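PDB 6I60: alpha-rhamnosidase from Dictyoglomus thermophilum, which probably hydrolyses terminal non-reducing alpha-L-rhamnose residues of alpha-L-rhamnosides, rhamnosylated flavonoids among them. Local coordinates for residues Ala68-Ser74 against Val87-Val93; Phe53-His59 against Trp115-Asp121. One frame throughout, in Å; residues are numbered along the deposited sequence.

Both contacts lie in the N-terminal immunoglobulin-like domain, and together they illustrate two ways in which a beta sandwich is held: bonding within a sheet and side-chain packing between sheets. From the N terminus the chain first runs through Phe53-His59, then turns into Ala68-Ser74. Contact 1 closes a short loop through helix 77-80, bringing Val87-Val93 back antiparallel beside Ala68-Ser74. The chain next passes through strand 99-101 and reaches Trp115-Asp121, which closes the wider loop of contact 2. Contact 1 is thus nested within contact 2. Strand 68-74 pairs with strand 112-120, so the edge pairing of contact 1 belongs to the same sheet that contact 2 packs against the other.

Contact 1 of 2, residues Ala68-Ser74 against Val87-Val93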
ATOM      1  N   ALA A  68      -8.294   4.531 -31.092  1.00 54.64           N
ATOM      2  CA  ALA A  68      -7.134   3.812 -31.598  1.00 61.68           C
ATOM      3  C   ALA A  68      -5.876   4.402 -30.980  1.00 60.04           C
ATOM      4  O   ALA A  68      -5.847   5.576 -30.603  1.00 60.02           O
ATOM      5  CB  ALA A  68      -7.056   3.872 -33.129  1.00 55.97           C
ATOM      6  N   TYR A  69      -4.838   3.573 -30.881  1.00 58.11           N
ATOM      7  CA  TYR A  69      -3.547   4.007 -30.368  1.00 56.33           C
ATOM      8  C   TYR A  69      -2.434   3.349 -31.173  1.00 56.99           C
ATOM      9  O   TYR A  69      -2.651   2.368 -31.887  1.00 60.16           O
ATOM     10  CB  TYR A  69      -3.384   3.681 -28.873  1.00 50.29           C
ATOM     11  CG  TYR A  69      -3.203   2.206 -28.578  1.00 56.07           C
ATOM     12  CD1 TYR A  69      -1.938   1.629 -28.548  1.00 51.08           C
ATOM     13  CD2 TYR A  69      -4.299   1.391 -28.331  1.00 59.02           C
ATOM     14  CE1 TYR A  69      -1.771   0.284 -28.286  1.00 49.86           C
ATOM     15  CE2 TYR A  69      -4.142   0.045 -28.063  1.00 58.39           C
ATOM     16  CZ  TYR A  69      -2.877  -0.503 -28.045  1.00 57.54           C
ATOM     17  OH  TYR A  69      -2.720  -1.845 -27.780  1.00 56.56           O
ATOM     18  N   GLN A  70      -1.233   3.904 -31.042  1.00 51.83           N
ATOM     19  CA  GLN A  70      -0.041   3.327 -31.654  1.00 53.35           C
ATOM     20  C   GLN A  70       1.166   3.756 -30.839  1.00 53.76           C
ATOM     21  O   GLN A  70       1.413   4.956 -30.689  1.00 55.43           O
ATOM     22  CB  GLN A  70       0.116   3.772 -33.108  1.00 58.32           C
ATOM     23  CG  GLN A  70       1.423   3.309 -33.737  1.00 60.72           C
ATOM     24  CD  GLN A  70       1.829   4.147 -34.930  1.00 59.08           C
ATOM     25  OE1 GLN A  70       1.074   5.005 -35.385  1.00 66.28           O
ATOM     26  NE2 GLN A  70       3.027   3.899 -35.449  1.00 57.33           N
ATOM     27  N   VAL A  71       1.913   2.789 -30.317  1.00 52.67           N
ATOM     28  CA  VAL A  71       3.104   3.058 -29.521  1.00 54.75           C
ATOM     29  C   VAL A  71       4.314   2.534 -30.279  1.00 58.41           C
ATOM     30  O   VAL A  71       4.284   1.425 -30.828  1.00 61.48           O
ATOM     31  CB  VAL A  71       3.002   2.434 -28.117  1.00 47.59           C
ATOM     32  CG1 VAL A  71       2.508   1.004 -28.195  1.00 59.94           C
ATOM     33  CG2 VAL A  71       4.343   2.496 -27.405  1.00 58.59           C
ATOM     34  N   ILE A  72       5.367   3.340 -30.335  1.00 60.66           N
ATOM     35  CA  ILE A  72       6.605   2.991 -31.018  1.00 57.19           C
ATOM     36  C   ILE A  72       7.690   2.855 -29.965  1.00 58.65           C
ATOM     37  O   ILE A  72       7.848   3.743 -29.118  1.00 58.88           O
ATOM     38  CB  ILE A  72       6.985   4.054 -32.062  1.00 61.70           C
ATOM     39  CG1 ILE A  72       6.024   3.988 -33.252  1.00 66.16           C
ATOM     40  CG2 ILE A  72       8.434   3.886 -32.487  1.00 57.82           C
ATOM     41  CD1 ILE A  72       6.584   4.546 -34.541  1.00 69.27           C
ATOM     42  N   VAL A  73       8.434   1.753 -29.999  1.00 60.65           N
ATOM     43  CA  VAL A  73       9.561   1.573 -29.097  1.00 56.04           C
ATOM     44  C   VAL A  73      10.810   1.403 -29.942  1.00 59.27           C
ATOM     45  O   VAL A  73      10.810   0.633 -30.910  1.00 62.44           O
ATOM     46  CB  VAL A  73       9.357   0.386 -28.142  1.00 53.62           C
ATOM     47  CG1 VAL A  73      10.576   0.238 -27.190  1.00 53.89           C
ATOM     48  CG2 VAL A  73       8.009   0.547 -27.407  1.00 65.34           C
ATOM     49  N   SER A  74      11.864   2.132 -29.585  1.00 58.80           N
ATOM     50  CA  SER A  74      13.106   2.160 -30.337  1.00 62.54           C
ATOM     51  C   SER A  74      14.284   1.963 -29.390  1.00 67.50           C
ATOM     52  O   SER A  74      14.142   1.964 -28.162  1.00 63.52           O
ATOM     53  CB  SER A  74      13.269   3.477 -31.106  1.00 66.04           C
ATOM     54  OG  SER A  74      12.199   3.674 -32.014  1.00 70.81           O
ATOM     55  N   VAL A  87      12.327  -1.664 -32.169  1.00 68.79           N
ATOM     56  CA  VAL A  87      12.043  -2.893 -31.443  1.00 67.59           C
ATOM     57  C   VAL A  87      10.557  -3.116 -31.188  1.00 62.97           C
ATOM     58  O   VAL A  87      10.171  -4.239 -30.813  1.00 64.64           O
ATOM     59  CB  VAL A  87      12.830  -2.953 -30.117  1.00 66.57           C
ATOM     60  CG1 VAL A  87      14.283  -2.485 -30.363  1.00 66.51           C
ATOM     61  CG2 VAL A  87      12.133  -2.180 -29.022  1.00 60.64           C
ATOM     62  N   TRP A  88       9.695  -2.113 -31.375  1.00 57.93           N
ATOM     63  CA  TRP A  88       8.255  -2.343 -31.376  1.00 50.12           C
ATOM     64  C   TRP A  88       7.554  -1.276 -32.202  1.00 53.41           C
ATOM     65  O   TRP A  88       7.921  -0.099 -32.159  1.00 57.64           O
ATOM     66  CB  TRP A  88       7.663  -2.359 -29.962  1.00 57.19           C
ATOM     67  CG  TRP A  88       6.345  -3.110 -29.889  1.00 60.34           C
ATOM     68  CD1 TRP A  88       5.849  -3.985 -30.815  1.00 60.75           C
ATOM     69  CD2 TRP A  88       5.369  -3.053 -28.836  1.00 61.25           C
ATOM     70  NE1 TRP A  88       4.632  -4.476 -30.406  1.00 55.91           N
ATOM     71  CE2 TRP A  88       4.315  -3.919 -29.194  1.00 65.29           C
ATOM     72  CE3 TRP A  88       5.284  -2.355 -27.627  1.00 63.33           C
ATOM     73  CZ2 TRP A  88       3.191  -4.105 -28.387  1.00 65.44           C
ATOM     74  CZ3 TRP A  88       4.167  -2.540 -26.829  1.00 62.62           C
ATOM     75  CH2 TRP A  88       3.137  -3.408 -27.213  1.00 66.06           C
ATOM     76  N   ASP A  89       6.525  -1.703 -32.938  1.00 52.49           N
ATOM     77  CA  ASP A  89       5.653  -0.786 -33.672  1.00 54.65           C
ATOM     78  C   ASP A  89       4.298  -1.475 -33.821  1.00 62.42           C
ATOM     79  O   ASP A  89       4.133  -2.341 -34.685  1.00 76.40           O
ATOM     80  CB  ASP A  89       6.241  -0.415 -35.027  1.00 54.69           C
ATOM     81  CG  ASP A  89       5.503   0.738 -35.688  1.00 67.13           C
ATOM     82  OD1 ASP A  89       4.278   0.873 -35.464  1.00 62.81           O
ATOM     83  OD2 ASP A  89       6.148   1.507 -36.433  1.00 66.21           O
ATOM     84  N   THR A  90       3.343  -1.090 -32.973  1.00 55.68           N
ATOM     85  CA  THR A  90       2.024  -1.712 -33.002  1.00 54.21           C
ATOM     86  C   THR A  90       1.205  -1.295 -34.214  1.00 59.45           C
ATOM     87  O   THR A  90       0.286  -2.023 -34.605  1.00 60.84           O
ATOM     88  CB  THR A  90       1.245  -1.365 -31.732  1.00 53.37           C
ATOM     89  OG1 THR A  90       0.916   0.030 -31.738  1.00 50.69           O
ATOM     90  CG2 THR A  90       2.071  -1.673 -30.506  1.00 50.06           C
ATOM     91  N   GLY A  91       1.508  -0.148 -34.816  1.00 57.54           N
ATOM     92  CA  GLY A  91       0.622   0.380 -35.827  1.00 48.51           C
ATOM     93  C   GLY A  91      -0.653   0.894 -35.179  1.00 53.51           C
ATOM     94  O   GLY A  91      -0.812   0.897 -33.956  1.00 58.99           O
ATOM     95  N   LYS A  92      -1.576   1.336 -36.029  1.00 52.85           N
ATOM     96  CA  LYS A  92      -2.870   1.825 -35.556  1.00 56.29           C
ATOM     97  C   LYS A  92      -3.661   0.655 -34.984  1.00 56.72           C
ATOM     98  O   LYS A  92      -4.290  -0.107 -35.720  1.00 55.77           O
ATOM     99  CB  LYS A  92      -3.635   2.506 -36.686  1.00 55.59           C
ATOM    100  CG  LYS A  92      -4.983   3.070 -36.263  1.00 51.04           C
ATOM    101  CD  LYS A  92      -5.533   4.030 -37.303  1.00 46.45           C
ATOM    102  CE  LYS A  92      -7.017   4.272 -37.100  1.00 46.22           C
ATOM    103  NZ  LYS A  92      -7.477   5.464 -37.858  1.00 48.67           N
ATOM    104  N   VAL A  93      -3.625   0.510 -33.662  1.00 59.09           N
ATOM    105  CA  VAL A  93      -4.359  -0.541 -32.967  1.00 55.73           C
ATOM    106  C   VAL A  93      -5.746  -0.014 -32.621  1.00 63.61           C
ATOM    107  O   VAL A  93      -5.881   0.947 -31.856  1.00 60.73           O
ATOM    108  CB  VAL A  93      -3.616  -0.994 -31.702  1.00 54.47           C
ATOM    109  CG1 VAL A  93      -4.502  -1.907 -30.871  1.00 55.64           C
ATOM    110  CG2 VAL A  93      -2.323  -1.692 -32.072  1.00 52.19           C
TER
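Val73 and Trp88 anchor one end of an antiparallel pairing that Tyr69 and Val93 take up again at the other, with the register shifted by one residue between them. At the first end Val73 N donates to Trp88 O (2.9 Å), while Val73 O accepts from both Val87 N and Trp88 N, which approach from the same face of its carbonyl plane. Two residues facing one make this a classic beta bulge. Tyr69 and Val93 exchange a reciprocal pair of backbone bonds, Val93 N lying 2.7 Å from Tyr69 O.

Side chains bridge the irregular middle. Thr90 OG1 sits between its own backbone N and carbonyl carbon (chi1 69°), where it can accept from Val71 N at 3.3 Å and donate to Gly91 O at 2.9 Å. Asp89 OD1 takes Gly91 N in an Asx turn and, 3.3 Å away on its syn side, Gln70 NE2. Amide and carboxylate are only 16° apart in plane, yet each partner lies tilted from the other's plane. Two donors thus grip Asp89 OD1, and the turn runs through Gly91, whose positive phi suits glycine.

Apolar contacts gather on the Tyr69, Val71, Val73 and Trp88 face. Val93 CB lies over the Tyr69 ring, 3.9 Å from its centroid, in a CH-pi contact. Thr90 CG2 meets Val71 CG1 and also lies over one face of the Trp88 indole, toward its rim, while Val73 CG2 meets the edge of that indole.

Lys92 turns the other way, to Asp124 in a salt bridge and to Trp120 in a cation-pi contact. Strand 88-89 is one outer strand of a five-stranded sheet; strand 68-74 bonds along its own other edge to strand 112-120, and Ser74 touches helix 77-80.

Contact 2 of 2, residues Phe53-His59 against Trp115-Asp121; sequences FSWKLRH and WKVRWWD
Phe53, Trp55, Leu57 and His59 face Trp115, Val117, Trp119 and Asp121 in matched succession; the axes of strands 53-56 and 115-120 come within 9.4 Å and cross at -52°, too far apart for backbone pairing, and the facing rows run on into the loops beyond. Rings and methyls fill the space. Trp115 CG lies between the backbone N and the carbonyl carbon (chi1 70°), which turns the indole face to Phe53. Phe53 presents its edge to the six-membered ring, with centroids 4.4 Å apart and planes at 61°; Ser54 O and Trp55 CE3 meet the indole at its edge. Replacing Trp115 with an alanine would probably open a gap beside Phe53 and leave its ring edge without the aromatic face it meets.

Two CH-pi contacts follow. Val117 CG2 stands 3.8 Å from the centroid of the Trp55 six-membered ring, almost on its normal. Leu57 CD2 covers one face of Trp119, while Asp121 N lies over the opposite face; Trp119 NE1 bonds to Tyr30 O, which probably helps to fix the indole.

Beyond the strand ends, His59 NE2 makes a weak hydrogen bond to Asp121 OD2 (3.1 Å). Each has a stronger partner: Glu61 N for His59 ND1, and Gln125 for Asp121 OD2.

This is the core of a beta sandwich: strand 52-56, flanked by strands 35-37 and 99-101, faces strand 112-120, whose Trp115 also packs on Val71 and Val73 of strand 68-74.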
ATOM      1  N   PHE A  53       2.539  -0.588 -20.257  1.00 52.14           N
ATOM      2  CA  PHE A  53       2.577   0.802 -20.691  1.00 55.61           C
ATOM      3  C   PHE A  53       1.212   1.444 -20.481  1.00 54.75           C
ATOM      4  O   PHE A  53       0.176   0.793 -20.653  1.00 47.97           O
ATOM      5  CB  PHE A  53       2.983   0.912 -22.164  1.00 61.70           C
ATOM      6  CG  PHE A  53       4.409   0.517 -22.435  1.00 60.58           C
ATOM      7  CD1 PHE A  53       5.432   1.444 -22.321  1.00 58.47           C
ATOM      8  CD2 PHE A  53       4.725  -0.780 -22.802  1.00 61.95           C
ATOM      9  CE1 PHE A  53       6.744   1.085 -22.568  1.00 57.87           C
ATOM     10  CE2 PHE A  53       6.035  -1.147 -23.050  1.00 62.88           C
ATOM     11  CZ  PHE A  53       7.045  -0.213 -22.933  1.00 65.09           C
ATOM     12  N   SER A  54       1.215   2.724 -20.114  1.00 53.19           N
ATOM     13  CA  SER A  54      -0.022   3.441 -19.846  1.00 51.69           C
ATOM     14  C   SER A  54       0.170   4.914 -20.172  1.00 49.81           C
ATOM     15  O   SER A  54       1.297   5.411 -20.253  1.00 43.85           O
ATOM     16  CB  SER A  54      -0.469   3.265 -18.389  1.00 49.83           C
ATOM     17  OG  SER A  54       0.644   3.248 -17.513  1.00 48.23           O
ATOM     18  N   TRP A  55      -0.952   5.609 -20.357  1.00 49.72           N
ATOM     19  CA  TRP A  55      -0.936   7.027 -20.687  1.00 49.06           C
ATOM     20  C   TRP A  55      -2.306   7.621 -20.402  1.00 47.71           C
ATOM     21  O   TRP A  55      -3.313   6.910 -20.349  1.00 50.86           O
ATOM     22  CB  TRP A  55      -0.553   7.259 -22.152  1.00 52.18           C
ATOM     23  CG  TRP A  55      -1.419   6.504 -23.109  1.00 51.96           C
ATOM     24  CD1 TRP A  55      -2.654   6.869 -23.563  1.00 51.11           C
ATOM     25  CD2 TRP A  55      -1.121   5.246 -23.725  1.00 49.68           C
ATOM     26  NE1 TRP A  55      -3.141   5.917 -24.426  1.00 51.38           N
ATOM     27  CE2 TRP A  55      -2.219   4.910 -24.543  1.00 49.66           C
ATOM     28  CE3 TRP A  55      -0.031   4.372 -23.667  1.00 44.49           C
ATOM     29  CZ2 TRP A  55      -2.258   3.741 -25.294  1.00 49.21           C
ATOM     30  CZ3 TRP A  55      -0.073   3.213 -24.412  1.00 47.52           C
ATOM     31  CH2 TRP A  55      -1.178   2.907 -25.217  1.00 52.29           C
ATOM     32  N   LYS A  56      -2.329   8.940 -20.230  1.00 49.30           N
ATOM     33  CA  LYS A  56      -3.550   9.702 -20.017  1.00 47.85           C
ATOM     34  C   LYS A  56      -3.834  10.582 -21.228  1.00 47.28           C
ATOM     35  O   LYS A  56      -2.947  10.867 -22.037  1.00 48.53           O
ATOM     36  CB  LYS A  56      -3.448  10.560 -18.751  1.00 46.70           C
ATOM     37  CG  LYS A  56      -3.213   9.760 -17.483  1.00 43.78           C
ATOM     38  CD  LYS A  56      -2.823  10.658 -16.320  1.00 52.79           C
ATOM     39  CE  LYS A  56      -2.660   9.860 -15.033  1.00 51.78           C
ATOM     40  NZ  LYS A  56      -3.919   9.160 -14.649  1.00 53.57           N
ATOM     41  N   LEU A  57      -5.086  11.022 -21.344  1.00 47.42           N
ATOM     42  CA  LEU A  57      -5.541  11.741 -22.524  1.00 49.55           C
ATOM     43  C   LEU A  57      -6.200  13.055 -22.135  1.00 47.91           C
ATOM     44  O   LEU A  57      -6.736  13.204 -21.034  1.00 56.96           O
ATOM     45  CB  LEU A  57      -6.522  10.897 -23.344  1.00 51.88           C
ATOM     46  CG  LEU A  57      -5.986   9.540 -23.798  1.00 49.87           C
ATOM     47  CD1 LEU A  57      -7.096   8.700 -24.400  1.00 47.35           C
ATOM     48  CD2 LEU A  57      -4.847   9.730 -24.784  1.00 49.20           C
ATOM     49  N   ARG A  58      -6.158  14.007 -23.067  1.00 46.24           N
ATOM     50  CA  ARG A  58      -6.757  15.322 -22.887  1.00 53.16           C
ATOM     51  C   ARG A  58      -7.188  15.840 -24.251  1.00 59.25           C
ATOM     52  O   ARG A  58      -6.426  15.749 -25.217  1.00 63.26           O
ATOM     53  CB  ARG A  58      -5.772  16.296 -22.227  1.00 48.74           C
ATOM     54  CG  ARG A  58      -6.183  17.759 -22.315  1.00 63.88           C
ATOM     55  CD  ARG A  58      -6.187  18.415 -20.942  1.00 73.90           C
ATOM     56  NE  ARG A  58      -6.068  19.869 -21.024  1.00 74.98           N
ATOM     57  CZ  ARG A  58      -5.768  20.654 -19.994  1.00 80.94           C
ATOM     58  NH1 ARG A  58      -5.555  20.128 -18.794  1.00 79.57           N
ATOM     59  NH2 ARG A  58      -5.680  21.967 -20.162  1.00 73.70           N
ATOM     60  N   HIS A  59      -8.402  16.376 -24.329  1.00 56.34           N
ATOM     61  CA  HIS A  59      -8.948  16.865 -25.584  1.00 51.22           C
ATOM     62  C   HIS A  59      -9.593  18.226 -25.369  1.00 57.18           C
ATOM     63  O   HIS A  59      -9.977  18.587 -24.254  1.00 58.28           O
ATOM     64  CB  HIS A  59      -9.972  15.883 -26.170  1.00 57.30           C
ATOM     65  CG  HIS A  59     -10.128  15.987 -27.655  1.00 64.20           C
ATOM     66  ND1 HIS A  59     -11.010  16.862 -28.251  1.00 61.08           N
ATOM     67  CD2 HIS A  59      -9.517  15.323 -28.664  1.00 62.56           C
ATOM     68  CE1 HIS A  59     -10.935  16.734 -29.564  1.00 64.20           C
ATOM     69  NE2 HIS A  59     -10.036  15.806 -29.841  1.00 66.56           N
ATOM     70  N   TRP A 115      10.172   5.386 -26.022  1.00 61.77           N
ATOM     71  CA  TRP A 115       8.846   5.095 -26.549  1.00 55.95           C
ATOM     72  C   TRP A 115       7.981   6.345 -26.549  1.00 52.43           C
ATOM     73  O   TRP A 115       8.007   7.130 -25.597  1.00 59.46           O
ATOM     74  CB  TRP A 115       8.161   3.970 -25.758  1.00 58.41           C
ATOM     75  CG  TRP A 115       7.736   4.328 -24.360  1.00 61.39           C
ATOM     76  CD1 TRP A 115       8.548   4.645 -23.308  1.00 59.95           C
ATOM     77  CD2 TRP A 115       6.393   4.378 -23.858  1.00 56.26           C
ATOM     78  NE1 TRP A 115       7.792   4.897 -22.187  1.00 56.07           N
ATOM     79  CE2 TRP A 115       6.467   4.740 -22.499  1.00 50.71           C
ATOM     80  CE3 TRP A 115       5.134   4.157 -24.430  1.00 50.43           C
ATOM     81  CZ2 TRP A 115       5.332   4.887 -21.702  1.00 57.77           C
ATOM     82  CZ3 TRP A 115       4.009   4.302 -23.637  1.00 50.69           C
ATOM     83  CH2 TRP A 115       4.116   4.663 -22.288  1.00 56.93           C
ATOM     84  N   LYS A 116       7.229   6.521 -27.632  1.00 48.02           N
ATOM     85  CA  LYS A 116       6.187   7.529 -27.758  1.00 56.46           C
ATOM     86  C   LYS A 116       4.874   6.833 -28.097  1.00 59.53           C
ATOM     87  O   LYS A 116       4.833   5.623 -28.332  1.00 55.66           O
ATOM     88  CB  LYS A 116       6.539   8.567 -28.830  1.00 59.13           C
ATOM     89  CG  LYS A 116       8.017   8.643 -29.170  1.00 62.89           C
ATOM     90  CD  LYS A 116       8.243   9.270 -30.537  1.00 62.38           C
ATOM     91  CE  LYS A 116       7.889   8.301 -31.655  1.00 66.14           C
ATOM     92  NZ  LYS A 116       8.125   8.896 -33.001  1.00 55.72           N
ATOM     93  N   VAL A 117       3.788   7.603 -28.128  1.00 51.66           N
ATOM     94  CA  VAL A 117       2.480   7.026 -28.427  1.00 54.39           C
ATOM     95  C   VAL A 117       1.583   8.109 -29.012  1.00 54.67           C
ATOM     96  O   VAL A 117       1.653   9.277 -28.619  1.00 56.55           O
ATOM     97  CB  VAL A 117       1.858   6.368 -27.170  1.00 50.04           C
ATOM     98  CG1 VAL A 117       1.485   7.409 -26.135  1.00 49.78           C
ATOM     99  CG2 VAL A 117       0.646   5.527 -27.545  1.00 47.76           C
ATOM    100  N   ARG A 118       0.756   7.711 -29.974  1.00 53.45           N
ATOM    101  CA  ARG A 118      -0.312   8.533 -30.522  1.00 55.28           C
ATOM    102  C   ARG A 118      -1.655   7.895 -30.202  1.00 55.74           C
ATOM    103  O   ARG A 118      -1.744   6.702 -29.898  1.00 59.23           O
ATOM    104  CB  ARG A 118      -0.177   8.699 -32.041  1.00 62.95           C
ATOM    105  CG  ARG A 118       1.113   9.349 -32.499  1.00 70.97           C
ATOM    106  CD  ARG A 118       1.107   9.586 -34.006  1.00 74.68           C
ATOM    107  NE  ARG A 118       0.734   8.391 -34.760  1.00 69.65           N
ATOM    108  CZ  ARG A 118       1.226   8.077 -35.955  1.00 64.12           C
ATOM    109  NH1 ARG A 118       2.111   8.871 -36.539  1.00 62.11           N
ATOM    110  NH2 ARG A 118       0.826   6.973 -36.570  1.00 63.45           N
ATOM    111  N   TRP A 119      -2.709   8.701 -30.283  1.00 56.59           N
ATOM    112  CA  TRP A 119      -4.055   8.215 -30.027  1.00 54.93           C
ATOM    113  C   TRP A 119      -5.020   8.853 -31.013  1.00 51.82           C
ATOM    114  O   TRP A 119      -4.815   9.981 -31.468  1.00 53.57           O
ATOM    115  CB  TRP A 119      -4.497   8.498 -28.583  1.00 52.58           C
ATOM    116  CG  TRP A 119      -4.862   9.929 -28.323  1.00 58.09           C
ATOM    117  CD1 TRP A 119      -4.019  11.002 -28.321  1.00 52.36           C
ATOM    118  CD2 TRP A 119      -6.166  10.441 -28.016  1.00 57.00           C
ATOM    119  NE1 TRP A 119      -4.718  12.152 -28.036  1.00 53.65           N
ATOM    120  CE2 TRP A 119      -6.036  11.834 -27.843  1.00 56.81           C
ATOM    121  CE3 TRP A 119      -7.429   9.859 -27.870  1.00 53.69           C
ATOM    122  CZ2 TRP A 119      -7.122  12.653 -27.532  1.00 53.27           C
ATOM    123  CZ3 TRP A 119      -8.505  10.673 -27.563  1.00 57.02           C
ATOM    124  CH2 TRP A 119      -8.344  12.055 -27.397  1.00 53.40           C
ATOM    125  N   TRP A 120      -6.067   8.110 -31.348  1.00 53.36           N
ATOM    126  CA  TRP A 120      -7.121   8.579 -32.234  1.00 53.15           C
ATOM    127  C   TRP A 120      -8.370   8.845 -31.407  1.00 55.29           C
ATOM    128  O   TRP A 120      -8.794   7.990 -30.622  1.00 53.18           O
ATOM    129  CB  TRP A 120      -7.410   7.556 -33.334  1.00 54.83           C
ATOM    130  CG  TRP A 120      -6.406   7.564 -34.451  1.00 53.88           C
ATOM    131  CD1 TRP A 120      -6.565   8.108 -35.692  1.00 51.66           C
ATOM    132  CD2 TRP A 120      -5.088   6.999 -34.429  1.00 57.82           C
ATOM    133  NE1 TRP A 120      -5.430   7.919 -36.443  1.00 47.64           N
ATOM    134  CE2 TRP A 120      -4.508   7.241 -35.691  1.00 51.99           C
ATOM    135  CE3 TRP A 120      -4.342   6.312 -33.465  1.00 56.76           C
ATOM    136  CZ2 TRP A 120      -3.219   6.820 -36.014  1.00 51.93           C
ATOM    137  CZ3 TRP A 120      -3.061   5.895 -33.789  1.00 57.42           C
ATOM    138  CH2 TRP A 120      -2.514   6.151 -35.052  1.00 51.35           C
ATOM    139  N   ASP A 121      -8.953  10.028 -31.580  1.00 54.62           N
ATOM    140  CA  ASP A 121     -10.099  10.435 -30.780  1.00 55.25           C
ATOM    141  C   ASP A 121     -11.372   9.802 -31.342  1.00 59.28           C
ATOM    142  O   ASP A 121     -11.333   8.881 -32.161  1.00 55.97           O
ATOM    143  CB  ASP A 121     -10.181  11.957 -30.721  1.00 54.90           C
ATOM    144  CG  ASP A 121     -10.456  12.580 -32.071  1.00 56.05           C
ATOM    145  OD1 ASP A 121     -10.358  11.865 -33.091  1.00 59.82           O
ATOM    146  OD2 ASP A 121     -10.771  13.787 -32.113  1.00 56.13           O
TER